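Local coordinates for histidine triad protein (Bacillus subtilis, PDB 1Y23), which probably binds and hydrolyses nucleotides, as a zinc-carrying, dimeric member of the histidine triad (HIT) family, at residues B[11-16]-B[27-32]; B[62-67]-B[101-106]; B[106-109]-B[114-117]. One frame throughout, in Å; residues are numbered along the deposited sequence.

Contact 1: B[11-16]-B[27-32]; sequences KIIAGD and HVLAFL
Ile12 and Ile13, at the end of helix 8-13, press onto Leu29 and Phe31 of strand 28-32, and the side chains that meet are all hydrocarbon. Ile12 takes the Phe31 ring with both of its branches. Its methyl CG2 lies over one face, 4.2 Å from the ring centroid and 20° off the normal, a CH-pi contact displaced toward the rim. The longer branch carries CD1 to the far end of the ring, 3.9 Å from Phe31 CZ. CG2 stands anti to the backbone N of Ile12 and CG1 anti to its carbonyl carbon (chi1 -67°), which lets the two branches spread along the aromatic surface. An alanine at Ile12 would remove both branches and would probably leave this face of Phe31 without its cover and open a gap between helix and strand. Beside this pair, Ile13 and Leu29 lie alongside one another, pointing opposite ways: Leu29 CD2 sits 3.7 Å from Ile13 CA and 3.8 Å from Ile13 CG1. A branched leucine suits the place because one methyl can reach both helix backbone and side chain. The tight part ends with Ile13. Beyond it the chain turns outward through solvent-exposed Ala14, Gly15 and Asp16; Gly15 has positive phi, which glycine tolerates easily, and its N makes a weak 3.3 Å bond back to Ile12 O. Ile13 also touches His100, a ligand of the bound zinc with Cys7, Cys10 and His49. Here a short N-terminal helix that carries Cys10, with Cys7 just before its start, is laid over the antiparallel sheet of the HIT domain, next to a Cys2His2 zinc site.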
loop_
_atom_site.group_PDB
_atom_site.type_symbol
_atom_site.label_atom_id
_atom_site.label_comp_id
_atom_site.label_asym_id
_atom_site.label_seq_id
_atom_site.Cartn_x
_atom_site.Cartn_y
_atom_site.Cartn_z
ATOM N N LYS B 11 -7.130 -14.422 -15.587
ATOM C CA LYS B 11 -8.133 -15.467 -15.777
ATOM C C LYS B 11 -9.305 -15.266 -14.814
ATOM O O LYS B 11 -10.419 -15.699 -15.095
ATOM C CB LYS B 11 -7.512 -16.852 -15.572
ATOM C CG LYS B 11 -6.264 -17.082 -16.404
ATOM C CD LYS B 11 -5.810 -18.527 -16.344
ATOM C CE LYS B 11 -6.580 -19.382 -17.345
ATOM N NZ LYS B 11 -6.195 -19.021 -18.745
ATOM N N ILE B 12 -9.051 -14.624 -13.675
ATOM C CA ILE B 12 -10.118 -14.348 -12.723
ATOM C C ILE B 12 -10.920 -13.161 -13.264
ATOM O O ILE B 12 -12.134 -13.089 -13.088
ATOM C CB ILE B 12 -9.574 -13.987 -11.320
ATOM C CG1 ILE B 12 -8.891 -15.206 -10.689
ATOM C CG2 ILE B 12 -10.710 -13.494 -10.435
ATOM C CD1 ILE B 12 -8.219 -14.929 -9.348
ATOM N N ILE B 13 -10.234 -12.233 -13.924
ATOM C CA ILE B 13 -10.891 -11.064 -14.505
ATOM C C ILE B 13 -11.738 -11.527 -15.694
ATOM O O ILE B 13 -12.839 -11.032 -15.916
ATOM C CB ILE B 13 -9.852 -10.021 -15.015
ATOM C CG1 ILE B 13 -9.015 -9.496 -13.846
ATOM C CG2 ILE B 13 -10.565 -8.859 -15.692
ATOM C CD1 ILE B 13 -7.901 -8.587 -14.266
ATOM N N ALA B 14 -11.201 -12.492 -16.440
ATOM C CA ALA B 14 -11.854 -13.054 -17.613
ATOM C C ALA B 14 -12.909 -14.099 -17.239
ATOM O O ALA B 14 -13.552 -14.681 -18.111
ATOM C CB ALA B 14 -10.804 -13.682 -18.531
ATOM N N GLY B 15 -13.073 -14.341 -15.944
ATOM C CA GLY B 15 -14.057 -15.307 -15.495
ATOM C C GLY B 15 -13.678 -16.772 -15.639
ATOM O O GLY B 15 -14.413 -17.643 -15.164
ATOM N N ASP B 16 -12.553 -17.063 -16.288
ATOM C CA ASP B 16 -12.116 -18.451 -16.465
ATOM C C ASP B 16 -11.924 -19.191 -15.137
ATOM O O ASP B 16 -11.988 -20.423 -15.090
ATOM C CB ASP B 16 -10.804 -18.523 -17.257
ATOM C CG ASP B 16 -10.928 -17.963 -18.661
ATOM O OD1 ASP B 16 -11.868 -18.351 -19.391
ATOM O OD2 ASP B 16 -10.069 -17.135 -19.038
ATOM N N HIS B 27 -12.635 -0.544 -14.633
ATOM C CA HIS B 27 -11.187 -0.744 -14.610
ATOM C C HIS B 27 -10.648 -1.505 -13.410
ATOM O O HIS B 27 -9.492 -1.918 -13.400
ATOM C CB HIS B 27 -10.503 0.618 -14.665
ATOM C CG HIS B 27 -11.041 1.516 -15.733
ATOM N ND1 HIS B 27 -10.844 1.272 -17.075
ATOM C CD2 HIS B 27 -11.769 2.654 -15.657
ATOM C CE1 HIS B 27 -11.426 2.225 -17.779
ATOM N NE2 HIS B 27 -11.994 3.075 -16.944
ATOM N N VAL B 28 -11.485 -1.692 -12.401
ATOM C CA VAL B 28 -11.049 -2.373 -11.199
ATOM C C VAL B 28 -11.853 -3.625 -10.864
ATOM O O VAL B 28 -13.026 -3.742 -11.210
ATOM C CB VAL B 28 -11.110 -1.412 -9.988
ATOM C CG1 VAL B 28 -10.512 -2.074 -8.759
ATOM C CG2 VAL B 28 -10.354 -0.117 -10.307
ATOM N N LEU B 29 -11.196 -4.563 -10.193
ATOM C CA LEU B 29 -11.824 -5.791 -9.753
ATOM C C LEU B 29 -11.210 -6.169 -8.408
ATOM O O LEU B 29 -9.982 -6.262 -8.270
ATOM C CB LEU B 29 -11.610 -6.927 -10.757
ATOM C CG LEU B 29 -12.263 -8.275 -10.385
ATOM C CD1 LEU B 29 -13.779 -8.092 -10.208
ATOM C CD2 LEU B 29 -11.994 -9.299 -11.477
ATOM N N ALA B 30 -12.078 -6.362 -7.419
ATOM C CA ALA B 30 -11.667 -6.746 -6.075
ATOM C C ALA B 30 -12.312 -8.089 -5.718
ATOM O O ALA B 30 -13.462 -8.357 -6.079
ATOM C CB ALA B 30 -12.079 -5.682 -5.078
ATOM N N PHE B 31 -11.558 -8.930 -5.018
ATOM C CA PHE B 31 -12.031 -10.250 -4.620
ATOM C C PHE B 31 -11.222 -10.811 -3.455
ATOM O O PHE B 31 -10.057 -10.459 -3.260
ATOM C CB PHE B 31 -11.972 -11.212 -5.810
ATOM C CG PHE B 31 -10.633 -11.262 -6.488
ATOM C CD1 PHE B 31 -9.600 -12.037 -5.968
ATOM C CD2 PHE B 31 -10.402 -10.526 -7.649
ATOM C CE1 PHE B 31 -8.356 -12.081 -6.594
ATOM C CE2 PHE B 31 -9.163 -10.561 -8.285
ATOM C CZ PHE B 31 -8.134 -11.340 -7.757
ATOM N N LEU B 32 -11.852 -11.689 -2.682
ATOM C CA LEU B 32 -11.206 -12.298 -1.528
ATOM C C LEU B 32 -9.972 -13.128 -1.895
ATOM O O LEU B 32 -9.952 -13.813 -2.921
ATOM C CB LEU B 32 -12.220 -13.167 -0.770
ATOM C CG LEU B 32 -13.291 -12.401 0.023
ATOM C CD1 LEU B 32 -14.318 -13.369 0.609
ATOM C CD2 LEU B 32 -12.616 -11.610 1.127
#

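Contact 2: B[62-67]-B[101-106]; sequences KQYFHA and YHMHII
Tyr101 and Met103 are the two residues between the histidines of the family's signature, His-x-His-x-His, formed here by His100, His102 and His104, and both are met by Tyr64 from the loop between helices 58-62 and 67-79. The two tyrosines form an offset edge-to-face pair, the edge of Tyr101 directed to the face of Tyr64, with centroids 5.5 Å apart and planes at 85°. The touching atom is Tyr101 CE2, 3.6 Å from Tyr64 CZ, which lies in the plane of the Tyr101 ring. With CG anti to the backbone N (chi1 175°), the Tyr64 ring points away from its own loop and reaches the strand. There Tyr64 OH comes within 3.0 Å of Met103 CB, near the plane of its own ring, an unusually short approach of doubtful accuracy. The same hydroxyl is hydrogen-bonded to Val44 O, on the strand that pairs with Met103. A tyrosine suits this place because it is long enough to span the gap and ends in a donor for a backbone carbonyl. Tyr101 has further aromatic company in Phe56 and in Phe65 of the second subunit. Chemically, the contact is a buried aromatic and aliphatic packing in which the one polar tip of Tyr64 is satisfied by the sheet, so the ring is fixed both by its hydroxyl and by the edge of Tyr101.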
loop_
_atom_site.group_PDB
_atom_site.type_symbol
_atom_site.label_atom_id
_atom_site.label_comp_id
_atom_site.label_asym_id
_atom_site.label_seq_id
_atom_site.Cartn_x
_atom_site.Cartn_y
_atom_site.Cartn_z
ATOM N N LYS B 62 -5.588 6.801 -11.669
ATOM C CA LYS B 62 -6.855 7.457 -11.378
ATOM C C LYS B 62 -8.037 6.475 -11.425
ATOM O O LYS B 62 -8.959 6.574 -10.619
ATOM C CB LYS B 62 -7.077 8.603 -12.375
ATOM C CG LYS B 62 -8.434 9.294 -12.274
ATOM C CD LYS B 62 -8.650 10.252 -13.451
ATOM C CE LYS B 62 -10.029 10.887 -13.416
ATOM N NZ LYS B 62 -10.273 11.803 -14.568
ATOM N N GLN B 63 -8.005 5.535 -12.364
ATOM C CA GLN B 63 -9.080 4.553 -12.502
ATOM C C GLN B 63 -8.936 3.404 -11.498
ATOM O O GLN B 63 -9.738 2.471 -11.511
ATOM C CB GLN B 63 -9.085 3.951 -13.914
ATOM C CG GLN B 63 -8.861 4.952 -15.044
ATOM C CD GLN B 63 -8.556 4.265 -16.363
ATOM O OE1 GLN B 63 -7.811 3.285 -16.400
ATOM N NE2 GLN B 63 -9.112 4.780 -17.448
ATOM N N TYR B 64 -7.923 3.470 -10.636
ATOM C CA TYR B 64 -7.685 2.403 -9.675
ATOM C C TYR B 64 -7.787 2.709 -8.188
ATOM O O TYR B 64 -8.620 2.131 -7.490
ATOM C CB TYR B 64 -6.312 1.772 -9.914
ATOM C CG TYR B 64 -5.953 0.736 -8.878
ATOM C CD1 TYR B 64 -6.454 -0.560 -8.955
ATOM C CD2 TYR B 64 -5.154 1.072 -7.779
ATOM C CE1 TYR B 64 -6.175 -1.502 -7.959
ATOM C CE2 TYR B 64 -4.869 0.141 -6.774
ATOM C CZ TYR B 64 -5.384 -1.148 -6.873
ATOM O OH TYR B 64 -5.107 -2.074 -5.887
ATOM N N PHE B 65 -6.935 3.607 -7.703
ATOM C CA PHE B 65 -6.876 3.916 -6.278
ATOM C C PHE B 65 -8.148 4.314 -5.544
ATOM O O PHE B 65 -8.289 3.996 -4.366
ATOM C CB PHE B 65 -5.812 4.983 -6.005
ATOM C CG PHE B 65 -5.538 5.190 -4.532
ATOM C CD1 PHE B 65 -4.979 4.168 -3.762
ATOM C CD2 PHE B 65 -5.870 6.386 -3.904
ATOM C CE1 PHE B 65 -4.762 4.338 -2.392
ATOM C CE2 PHE B 65 -5.657 6.564 -2.533
ATOM C CZ PHE B 65 -5.101 5.536 -1.778
ATOM N N HIS B 66 -9.062 5.016 -6.211
ATOM C CA HIS B 66 -10.281 5.441 -5.536
ATOM C C HIS B 66 -11.042 4.257 -4.924
ATOM O O HIS B 66 -11.683 4.388 -3.874
ATOM C CB HIS B 66 -11.203 6.218 -6.489
ATOM C CG HIS B 66 -11.937 5.352 -7.460
ATOM N ND1 HIS B 66 -11.424 5.014 -8.694
ATOM C CD2 HIS B 66 -13.115 4.691 -7.348
ATOM C CE1 HIS B 66 -12.251 4.179 -9.299
ATOM N NE2 HIS B 66 -13.284 3.965 -8.502
ATOM N N ALA B 67 -10.968 3.098 -5.566
ATOM C CA ALA B 67 -11.658 1.916 -5.057
ATOM C C ALA B 67 -11.083 1.402 -3.724
ATOM O O ALA B 67 -11.810 0.819 -2.911
ATOM C CB ALA B 67 -11.633 0.798 -6.100
ATOM N N TYR B 101 -0.147 -6.468 -10.945
ATOM C CA TYR B 101 -0.292 -5.573 -9.795
ATOM C C TYR B 101 -1.522 -5.884 -8.960
ATOM O O TYR B 101 -2.620 -6.048 -9.490
ATOM C CB TYR B 101 -0.354 -4.100 -10.241
ATOM C CG TYR B 101 -0.480 -3.118 -9.086
ATOM C CD1 TYR B 101 0.654 -2.650 -8.410
ATOM C CD2 TYR B 101 -1.739 -2.717 -8.621
ATOM C CE1 TYR B 101 0.536 -1.812 -7.295
ATOM C CE2 TYR B 101 -1.871 -1.885 -7.511
ATOM C CZ TYR B 101 -0.731 -1.435 -6.847
ATOM O OH TYR B 101 -0.854 -0.630 -5.733
ATOM N N HIS B 102 -1.324 -5.968 -7.650
ATOM C CA HIS B 102 -2.415 -6.217 -6.723
ATOM C C HIS B 102 -2.113 -5.601 -5.368
ATOM O O HIS B 102 -0.963 -5.542 -4.940
ATOM C CB HIS B 102 -2.705 -7.722 -6.566
ATOM C CG HIS B 102 -1.496 -8.558 -6.266
ATOM N ND1 HIS B 102 -0.517 -8.814 -7.201
ATOM C CD2 HIS B 102 -1.130 -9.226 -5.147
ATOM C CE1 HIS B 102 0.397 -9.607 -6.674
ATOM N NE2 HIS B 102 0.049 -9.874 -5.427
ATOM N N MET B 103 -3.163 -5.126 -4.710
ATOM C CA MET B 103 -3.050 -4.512 -3.400
ATOM C C MET B 103 -3.775 -5.403 -2.403
ATOM O O MET B 103 -4.900 -5.830 -2.659
ATOM C CB MET B 103 -3.712 -3.134 -3.413
ATOM C CG MET B 103 -3.711 -2.422 -2.074
ATOM S SD MET B 103 -2.207 -1.460 -1.801
ATOM C CE MET B 103 -2.806 0.189 -2.164
ATOM N N HIS B 104 -3.125 -5.709 -1.282
ATOM C CA HIS B 104 -3.756 -6.518 -0.244
ATOM C C HIS B 104 -4.423 -5.579 0.746
ATOM O O HIS B 104 -3.818 -4.598 1.184
ATOM C CB HIS B 104 -2.740 -7.333 0.562
ATOM C CG HIS B 104 -2.064 -8.420 -0.204
ATOM N ND1 HIS B 104 -0.855 -8.240 -0.843
ATOM C CD2 HIS B 104 -2.396 -9.720 -0.389
ATOM C CE1 HIS B 104 -0.471 -9.383 -1.383
ATOM N NE2 HIS B 104 -1.388 -10.297 -1.122
ATOM N N ILE B 105 -5.665 -5.878 1.094
ATOM C CA ILE B 105 -6.384 -5.097 2.086
ATOM C C ILE B 105 -6.557 -6.061 3.248
ATOM O O ILE B 105 -7.413 -6.947 3.217
ATOM C CB ILE B 105 -7.753 -4.636 1.562
ATOM C CG1 ILE B 105 -7.538 -3.674 0.385
ATOM C CG2 ILE B 105 -8.542 -3.965 2.678
ATOM C CD1 ILE B 105 -8.803 -3.043 -0.139
ATOM N N ILE B 106 -5.728 -5.897 4.271
ATOM C CA ILE B 106 -5.759 -6.806 5.404
ATOM C C ILE B 106 -6.341 -6.245 6.689
ATOM O O ILE B 106 -5.751 -5.383 7.333
ATOM C CB ILE B 106 -4.345 -7.348 5.684
ATOM C CG1 ILE B 106 -3.766 -7.956 4.394
ATOM C CG2 ILE B 106 -4.397 -8.398 6.783
ATOM C CD1 ILE B 106 -2.257 -8.155 4.415
#

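Contact 3: B[106-109]-B[114-117]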
loop_
_atom_site.group_PDB
_atom_site.type_symbol
_atom_site.label_atom_id
_atom_site.label_comp_id
_atom_site.label_asym_id
_atom_site.label_seq_id
_atom_site.Cartn_x
_atom_site.Cartn_y
_atom_site.Cartn_z
ATOM N N ILE B 106 -5.728 -5.897 4.271
ATOM C CA ILE B 106 -5.759 -6.806 5.404
ATOM C C ILE B 106 -6.341 -6.245 6.689
ATOM O O ILE B 106 -5.751 -5.383 7.333
ATOM C CB ILE B 106 -4.345 -7.348 5.684
ATOM C CG1 ILE B 106 -3.766 -7.956 4.394
ATOM C CG2 ILE B 106 -4.397 -8.398 6.783
ATOM C CD1 ILE B 106 -2.257 -8.155 4.415
ATOM N N PRO B 107 -7.536 -6.719 7.067
ATOM C CA PRO B 107 -8.162 -6.240 8.301
ATOM C C PRO B 107 -7.413 -6.895 9.455
ATOM O O PRO B 107 -6.912 -8.014 9.317
ATOM C CB PRO B 107 -9.601 -6.738 8.171
ATOM C CG PRO B 107 -9.430 -8.028 7.433
ATOM C CD PRO B 107 -8.420 -7.666 6.363
ATOM N N ARG B 108 -7.308 -6.190 10.575
ATOM C CA ARG B 108 -6.598 -6.716 11.740
ATOM C C ARG B 108 -7.555 -6.931 12.906
ATOM O O ARG B 108 -8.436 -6.110 13.157
ATOM C CB ARG B 108 -5.468 -5.757 12.149
ATOM C CG ARG B 108 -4.371 -5.608 11.099
ATOM C CD ARG B 108 -3.661 -6.953 10.849
ATOM N NE ARG B 108 -2.722 -7.312 11.908
ATOM C CZ ARG B 108 -1.581 -6.669 12.152
ATOM N NH1 ARG B 108 -0.789 -7.066 13.136
ATOM N NH2 ARG B 108 -1.219 -5.635 11.406
ATOM N N TYR B 109 -7.383 -8.042 13.615
ATOM C CA TYR B 109 -8.243 -8.358 14.753
ATOM C C TYR B 109 -7.450 -8.602 16.038
ATOM O O TYR B 109 -8.027 -8.771 17.111
ATOM C CB TYR B 109 -9.097 -9.584 14.429
ATOM C CG TYR B 109 -9.929 -9.438 13.169
ATOM C CD1 TYR B 109 -9.545 -10.056 11.979
ATOM C CD2 TYR B 109 -11.106 -8.685 13.172
ATOM C CE1 TYR B 109 -10.316 -9.929 10.820
ATOM C CE2 TYR B 109 -11.886 -8.550 12.019
ATOM C CZ TYR B 109 -11.486 -9.176 10.850
ATOM O OH TYR B 109 -12.259 -9.069 9.715
ATOM N N GLY B 114 -2.904 -13.438 10.546
ATOM C CA GLY B 114 -1.931 -14.122 9.712
ATOM C C GLY B 114 -0.928 -13.158 9.099
ATOM O O GLY B 114 -0.059 -13.562 8.322
ATOM N N PHE B 115 -1.059 -11.875 9.430
ATOM C CA PHE B 115 -0.142 -10.863 8.914
ATOM C C PHE B 115 0.481 -10.030 10.024
ATOM O O PHE B 115 -0.173 -9.668 11.004
ATOM C CB PHE B 115 -0.831 -9.915 7.921
ATOM C CG PHE B 115 0.048 -8.768 7.482
ATOM C CD1 PHE B 115 1.098 -8.979 6.583
ATOM C CD2 PHE B 115 -0.120 -7.501 8.033
ATOM C CE1 PHE B 115 1.969 -7.949 6.238
ATOM C CE2 PHE B 115 0.744 -6.462 7.696
ATOM C CZ PHE B 115 1.797 -6.685 6.796
ATOM N N GLY B 116 1.760 -9.732 9.842
ATOM C CA GLY B 116 2.506 -8.943 10.800
ATOM C C GLY B 116 3.735 -8.397 10.109
ATOM O O GLY B 116 4.367 -9.089 9.309
ATOM N N ALA B 117 4.080 -7.157 10.414
ATOM C CA ALA B 117 5.230 -6.520 9.793
ATOM C C ALA B 117 6.463 -6.471 10.690
ATOM O O ALA B 117 6.459 -5.812 11.735
ATOM C CB ALA B 117 4.855 -5.106 9.355
#
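Phe115 meets Ile106 and Arg108 with successive atoms of its side chain. CG is anti to the backbone N, which aims the ring back at strand 103-108. Phe115 CB, the first atom out, lies 4.0 Å from Ile106 CG2. Phe115 CG follows, 3.9 Å from Ile106 CD1, and that same methyl stands over the ring face, 4.2 Å from the centroid and 23° off the normal, a CH-pi contact. The opposite face has the backbone N of Ala117 above its rim. On the next ring atoms the two sides part: CD1 stays with Ile106 CD1, while Phe115 CD2 comes 4.0 Å from Arg108 NH2, with guanidinium and ring planes 88° apart. The side chain packs further on Asn85 and Leu87 of strand 83-90. Isoleucine suits its position because its branching at CB supplies two methyls, CG2 for the CB of Phe115 and CD1 for the ring face. Arg108 bends at chi2 and chi3, which turns a face of its guanidinium to the backbone carbonyl of Phe115. Phe115 O lies 3.4 Å from Arg108 NH1, but the angle is too poor for a hydrogen bond. The real polar partners of the arginine are Asp113, which forms a salt bridge with NE, and Asn85, hydrogen-bonded to NH2. The two strand axes run nearly at right angles and well apart, so no backbone hydrogen bond joins them, and every contact involves a side chain. Phe115 and Gly116 instead pair antiparallel with a strand of the second subunit, an arrangement characteristic of HIT dimers, whose sheet continues across the interface.

How the contacts relate
From the N terminus, contact 1 is the first to close: a ten-residue excursion containing strand 21-24 returns strand 28-32 beneath helix 8-13. Contact 2 opens only after that and spans 33 residues, through helix 67-79 and strand 83-90, before strand 103-108 comes back to the 62-67 loop. Contact 3 starts where it ends, on shared Ile106, and closes a turn of four residues. The three therefore lie in series, none nested or crossed. Contacts 1 and 2 also touch directly, Val28 CG1 packing on Ala67 CB, whereas contact 3 lies apart from contact 1. Together they tie the zinc-side helix, the central sheet and the dimer interface.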